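Local coordinates for subtilase cytotoxin, subunit B (Escherichia coli, PDB 3DWA), which forms the pentameric B subunit of an AB5 toxin, which probably binds cell-surface glycans, including a non-human one, and so delivers the toxic A subunit to host cells, at residues G9-V14 / S40-C45; K27-I32 / P86-A91. All coordinates share one frame; numbering follows the deposited sequence.

Interaction 1. Residues G9-V14 / S40-C45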
loop_
_atom_site.group_PDB
_atom_site.type_symbol
_atom_site.label_atom_id
_atom_site.label_comp_id
_atom_site.label_asym_id
_atom_site.label_seq_id
_atom_site.Cartn_x
_atom_site.Cartn_y
_atom_site.Cartn_z
ATOM N N GLY C 9 -19.589 4.001 -21.051
ATOM C CA GLY C 9 -19.396 2.817 -21.880
ATOM C C GLY C 9 -18.481 1.861 -21.123
ATOM O O GLY C 9 -18.065 2.126 -19.978
HETATM N N MSE C 10 -18.120 0.770 -21.762
HETATM C CA MSE C 10 -17.144 -0.141 -21.182
HETATM C C MSE C 10 -16.389 -0.790 -22.323
HETATM O O MSE C 10 -16.880 -0.797 -23.443
HETATM C CB MSE C 10 -17.853 -1.208 -20.359
HETATM C CG MSE C 10 -18.877 -1.934 -21.169
HETATM SE SE MSE C 10 -19.684 -3.247 -20.061
HETATM C CE MSE C 10 -20.717 -4.272 -21.354
ATOM N N PHE C 11 -15.187 -1.302 -22.054
ATOM C CA PHE C 11 -14.460 -2.103 -23.034
ATOM C C PHE C 11 -14.016 -3.337 -22.307
ATOM O O PHE C 11 -13.395 -3.228 -21.230
ATOM C CB PHE C 11 -13.252 -1.337 -23.594
ATOM C CG PHE C 11 -13.632 -0.233 -24.547
ATOM C CD1 PHE C 11 -14.086 -0.526 -25.820
ATOM C CD2 PHE C 11 -13.594 1.075 -24.151
ATOM C CE1 PHE C 11 -14.461 0.484 -26.702
ATOM C CE2 PHE C 11 -13.964 2.092 -25.028
ATOM C CZ PHE C 11 -14.409 1.782 -26.308
ATOM N N SER C 12 -14.360 -4.506 -22.857
ATOM C CA SER C 12 -14.043 -5.769 -22.212
ATOM C C SER C 12 -12.821 -6.394 -22.834
ATOM O O SER C 12 -12.503 -6.074 -24.010
ATOM C CB SER C 12 -15.208 -6.747 -22.280
ATOM O OG SER C 12 -16.349 -6.137 -21.762
ATOM N N GLY C 13 -12.159 -7.270 -22.049
ATOM C CA GLY C 13 -10.934 -7.985 -22.466
ATOM C C GLY C 13 -9.755 -7.095 -22.882
ATOM O O GLY C 13 -9.018 -7.391 -23.862
ATOM N N VAL C 14 -9.584 -6.010 -22.153
ATOM C CA VAL C 14 -8.547 -5.038 -22.363
ATOM C C VAL C 14 -7.304 -5.383 -21.541
ATOM O O VAL C 14 -7.415 -5.725 -20.345
ATOM C CB VAL C 14 -9.124 -3.664 -21.906
ATOM C CG1 VAL C 14 -8.096 -2.544 -21.861
ATOM C CG2 VAL C 14 -10.319 -3.321 -22.794
ATOM N N SER C 40 -6.818 -2.236 -31.019
ATOM C CA SER C 40 -7.316 -0.870 -30.809
ATOM C C SER C 40 -7.297 -0.433 -29.316
ATOM O O SER C 40 -7.480 -1.264 -28.416
ATOM C CB SER C 40 -8.745 -0.778 -31.328
ATOM O OG SER C 40 -9.530 -1.715 -30.615
ATOM N N SER C 41 -7.156 0.887 -29.108
ATOM C CA SER C 41 -6.816 1.512 -27.830
ATOM C C SER C 41 -7.991 2.210 -27.158
ATOM O O SER C 41 -8.779 2.878 -27.812
ATOM C CB SER C 41 -5.699 2.543 -28.050
ATOM O OG SER C 41 -4.401 1.935 -28.152
ATOM N N ILE C 42 -8.079 2.061 -25.839
ATOM C CA ILE C 42 -8.982 2.844 -24.987
ATOM C C ILE C 42 -8.094 3.552 -23.937
ATOM O O ILE C 42 -7.078 2.994 -23.500
ATOM C CB ILE C 42 -10.082 1.908 -24.324
ATOM C CG1 ILE C 42 -10.872 2.581 -23.162
ATOM C CG2 ILE C 42 -9.450 0.600 -23.794
ATOM C CD1 ILE C 42 -11.839 3.719 -23.579
ATOM N N SER C 43 -8.446 4.783 -23.584
ATOM C CA SER C 43 -7.745 5.537 -22.563
ATOM C C SER C 43 -8.824 6.043 -21.620
ATOM O O SER C 43 -9.949 6.300 -22.032
ATOM C CB SER C 43 -6.997 6.759 -23.120
ATOM O OG SER C 43 -6.025 6.427 -24.108
ATOM N N ALA C 44 -8.457 6.171 -20.359
ATOM C CA ALA C 44 -9.330 6.709 -19.336
ATOM C C ALA C 44 -8.452 7.215 -18.189
ATOM O O ALA C 44 -7.463 6.562 -17.858
ATOM C CB ALA C 44 -10.286 5.590 -18.858
ATOM N N CYS C 45 -8.797 8.373 -17.605
ATOM C CA CYS C 45 -8.096 8.953 -16.465
ATOM C C CYS C 45 -8.964 9.044 -15.190
ATOM O O CYS C 45 -10.161 9.241 -15.271
ATOM C CB CYS C 45 -7.608 10.388 -16.772
ATOM S SG CYS C 45 -6.750 10.530 -18.335
#
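Phe11 and Val14 meet Ile42 in the interior of an OB-fold barrel, the architecture common to B subunits of AB5 toxins. Neither strand 10-12 nor the start of strand 14-24 is a sheet neighbour of strand 41-47, so no backbone hydrogen bond joins the segments and side chains alone make the contact. The corner at Gly13 brings both residues to the same isoleucine: with Val14 it forms a G1 beta bulge opposite Val74, and the chain turns there from strand 10-12 into strand 14-24. The tight, buried part lies inward, where Val14 and Ile42 cross at about a right angle. Strand 73-79 lines this side, with Ile76 against Val14 and Tyr78 against Ile42. The larger Phe11-Ile42 contact sits at the partly exposed margin: Phe11, its ring nearly parallel to that of Tyr78, approaches Ile42 obliquely through CD2 and CE2, and its very short spacing to Ile42 CD1 is doubtful. The loose side is the exposed Ser40 and Ser41, which lead into Ile42 without touching 9-14. With CG1 anti to its backbone N (chi1 167°), Ile42 carries this branch to the phenylalanine, while Ile42 CG2 sits 3.9 Å from Val14 CG1.

Interaction 2. Residues K27-I32 / P86-A91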
loop_
_atom_site.group_PDB
_atom_site.type_symbol
_atom_site.label_atom_id
_atom_site.label_comp_id
_atom_site.label_asym_id
_atom_site.label_seq_id
_atom_site.Cartn_x
_atom_site.Cartn_y
_atom_site.Cartn_z
ATOM N N LYS C 27 -4.389 18.785 -8.174
ATOM C CA LYS C 27 -5.010 17.467 -8.053
ATOM C C LYS C 27 -4.173 16.367 -8.708
ATOM O O LYS C 27 -3.896 16.460 -9.905
ATOM C CB LYS C 27 -6.396 17.490 -8.728
ATOM C CG LYS C 27 -7.536 17.727 -7.767
ATOM C CD LYS C 27 -8.241 19.062 -7.980
ATOM C CE LYS C 27 -9.083 19.414 -6.741
ATOM N NZ LYS C 27 -8.341 19.047 -5.459
ATOM N N PRO C 28 -3.771 15.322 -7.941
ATOM C CA PRO C 28 -3.096 14.221 -8.604
ATOM C C PRO C 28 -4.068 13.515 -9.576
ATOM O O PRO C 28 -5.258 13.440 -9.296
ATOM C CB PRO C 28 -2.771 13.272 -7.442
ATOM C CG PRO C 28 -3.778 13.591 -6.398
ATOM C CD PRO C 28 -3.906 15.072 -6.485
ATOM N N TYR C 29 -3.557 13.026 -10.713
ATOM C CA TYR C 29 -4.361 12.145 -11.605
ATOM C C TYR C 29 -3.484 11.025 -12.173
ATOM O O TYR C 29 -2.256 11.085 -12.070
ATOM C CB TYR C 29 -5.009 12.930 -12.789
ATOM C CG TYR C 29 -3.991 13.367 -13.819
ATOM C CD1 TYR C 29 -3.614 12.523 -14.893
ATOM C CD2 TYR C 29 -3.425 14.605 -13.734
ATOM C CE1 TYR C 29 -2.649 12.924 -15.812
ATOM C CE2 TYR C 29 -2.482 15.030 -14.635
ATOM C CZ TYR C 29 -2.110 14.186 -15.686
ATOM O OH TYR C 29 -1.156 14.629 -16.547
ATOM N N PHE C 30 -4.118 9.996 -12.730
ATOM C CA PHE C 30 -3.396 9.001 -13.525
ATOM C C PHE C 30 -4.272 8.675 -14.738
ATOM O O PHE C 30 -5.489 8.897 -14.718
ATOM C CB PHE C 30 -3.002 7.736 -12.685
ATOM C CG PHE C 30 -4.155 6.792 -12.418
ATOM C CD1 PHE C 30 -4.383 5.698 -13.263
ATOM C CD2 PHE C 30 -5.000 6.985 -11.309
ATOM C CE1 PHE C 30 -5.480 4.846 -13.047
ATOM C CE2 PHE C 30 -6.083 6.151 -11.091
ATOM C CZ PHE C 30 -6.314 5.059 -11.953
ATOM N N CYS C 31 -3.653 8.176 -15.793
ATOM C CA CYS C 31 -4.344 7.819 -17.008
ATOM C C CYS C 31 -3.770 6.460 -17.396
ATOM O O CYS C 31 -2.579 6.225 -17.242
ATOM C CB CYS C 31 -4.104 8.904 -18.101
ATOM S SG CYS C 31 -5.146 8.678 -19.625
ATOM N N ILE C 32 -4.621 5.544 -17.836
ATOM C CA ILE C 32 -4.141 4.265 -18.377
ATOM C C ILE C 32 -4.463 4.159 -19.865
ATOM O O ILE C 32 -5.388 4.788 -20.334
ATOM C CB ILE C 32 -4.774 3.067 -17.641
ATOM C CG1 ILE C 32 -6.296 3.194 -17.651
ATOM C CG2 ILE C 32 -4.235 2.970 -16.201
ATOM C CD1 ILE C 32 -7.008 2.033 -17.002
ATOM N N PRO C 86 -8.872 21.656 -22.694
ATOM C CA PRO C 86 -8.504 21.214 -24.058
ATOM C C PRO C 86 -7.084 20.636 -24.249
ATOM O O PRO C 86 -6.951 19.602 -24.888
ATOM C CB PRO C 86 -8.736 22.477 -24.931
ATOM C CG PRO C 86 -9.672 23.324 -24.146
ATOM C CD PRO C 86 -9.307 23.069 -22.684
ATOM N N PRO C 87 -6.023 21.296 -23.723
ATOM C CA PRO C 87 -4.715 20.647 -23.792
ATOM C C PRO C 87 -4.682 19.252 -23.121
ATOM O O PRO C 87 -4.036 18.341 -23.609
ATOM C CB PRO C 87 -3.793 21.639 -23.052
ATOM C CG PRO C 87 -4.484 22.957 -23.169
ATOM C CD PRO C 87 -5.934 22.631 -23.090
ATOM N N PHE C 88 -5.369 19.100 -22.002
ATOM C CA PHE C 88 -5.438 17.812 -21.311
ATOM C C PHE C 88 -6.171 16.771 -22.161
ATOM O O PHE C 88 -5.711 15.625 -22.299
ATOM C CB PHE C 88 -6.122 17.985 -19.972
ATOM C CG PHE C 88 -6.128 16.749 -19.120
ATOM C CD1 PHE C 88 -5.238 16.630 -18.076
ATOM C CD2 PHE C 88 -7.063 15.706 -19.341
ATOM C CE1 PHE C 88 -5.250 15.489 -17.262
ATOM C CE2 PHE C 88 -7.084 14.572 -18.507
ATOM C CZ PHE C 88 -6.159 14.480 -17.462
ATOM N N VAL C 89 -7.296 17.187 -22.741
ATOM C CA VAL C 89 -8.086 16.311 -23.601
ATOM C C VAL C 89 -7.301 15.876 -24.848
ATOM O O VAL C 89 -7.401 14.719 -25.248
ATOM C CB VAL C 89 -9.440 16.936 -23.940
ATOM C CG1 VAL C 89 -10.203 16.093 -24.966
ATOM C CG2 VAL C 89 -10.258 17.116 -22.680
ATOM N N LYS C 90 -6.478 16.776 -25.408
ATOM C CA LYS C 90 -5.688 16.479 -26.628
ATOM C C LYS C 90 -4.557 15.473 -26.385
ATOM O O LYS C 90 -4.352 14.542 -27.170
ATOM C CB LYS C 90 -5.069 17.762 -27.217
ATOM C CG LYS C 90 -4.302 17.494 -28.534
ATOM C CD LYS C 90 -3.402 18.644 -29.011
ATOM C CE LYS C 90 -4.138 19.516 -30.016
ATOM N NZ LYS C 90 -5.255 20.250 -29.318
ATOM N N ALA C 91 -3.804 15.706 -25.306
ATOM C CA ALA C 91 -2.706 14.848 -24.907
ATOM C C ALA C 91 -3.177 13.478 -24.431
ATOM O O ALA C 91 -2.538 12.456 -24.707
ATOM C CB ALA C 91 -1.885 15.546 -23.819
#
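Phe88 presents the edge of its ring to a face of Tyr29, a T-shaped (edge-to-face) pair that carries the whole contact between helix 86-91 and strand 27-35. The ring planes stand at 73° and the centroids are 5.0 Å apart. One corner of the phenylalanine does most of the touching: Phe88 CE1 stands over the centre of the tyrosine ring, with Tyr29 CZ its nearest atom at 3.7 Å. Phe88 CZ comes in less closely, 4.1 Å from Tyr29 CD1, so the ring tilts onto the face by one corner instead of standing squarely on it. The two side chains run past each other in opposite directions, one reaching out from the sheet and the other in from the helix. With chi1 at -174° the ring points away from the backbone N of Phe88, off the helix and toward the strand. The helix is a short one, held by Lys90 N to Pro86 O at 2.9 Å and Ala91 N to Pro87 O at 3.1 Å. Met47 of strand 41-47 and Leu92 also pack on Tyr29, and Cys45 touches Phe88.

The polar end of the tyrosine points to another chain. Tyr29 OH accepts a hydrogen bond from NE1 of Trp2 of a neighbouring subunit, and the indole of that same Trp2 meets the ring of Phe88 at an angle. The hydroxyl of this buried tyrosine is thus satisfied by another chain, and the bond should help to hold the tyrosine ring in place. Sheet, helix and neighbour meet in one aromatic cluster at the subunit interface of the OB-fold pentamer from which AB5 toxins build their B ring.

The centres of interactions 1 and 2 lie about 16 Å apart, joined through adjacent antiparallel strands 27-35 and 41-47 of the one curled sheet. Along the chain their segments alternate, in the order 9-14, 27-32, 40-45 and 86-91, so the two spans of chain overlap. Where they touch, Ile32 N probably donates a hydrogen bond to Ala44 O, at 3.0 Å. One step on, Cys31 and Cys45 face each other, a pair known to form a disulfide in this protein. Interaction 1 sits about 6 Å from the chain's centre, inside the barrel; interaction 2 lies about 13 Å out, against the next subunit. The shared strand pair thus connects the barrel interior with the pentamer interface.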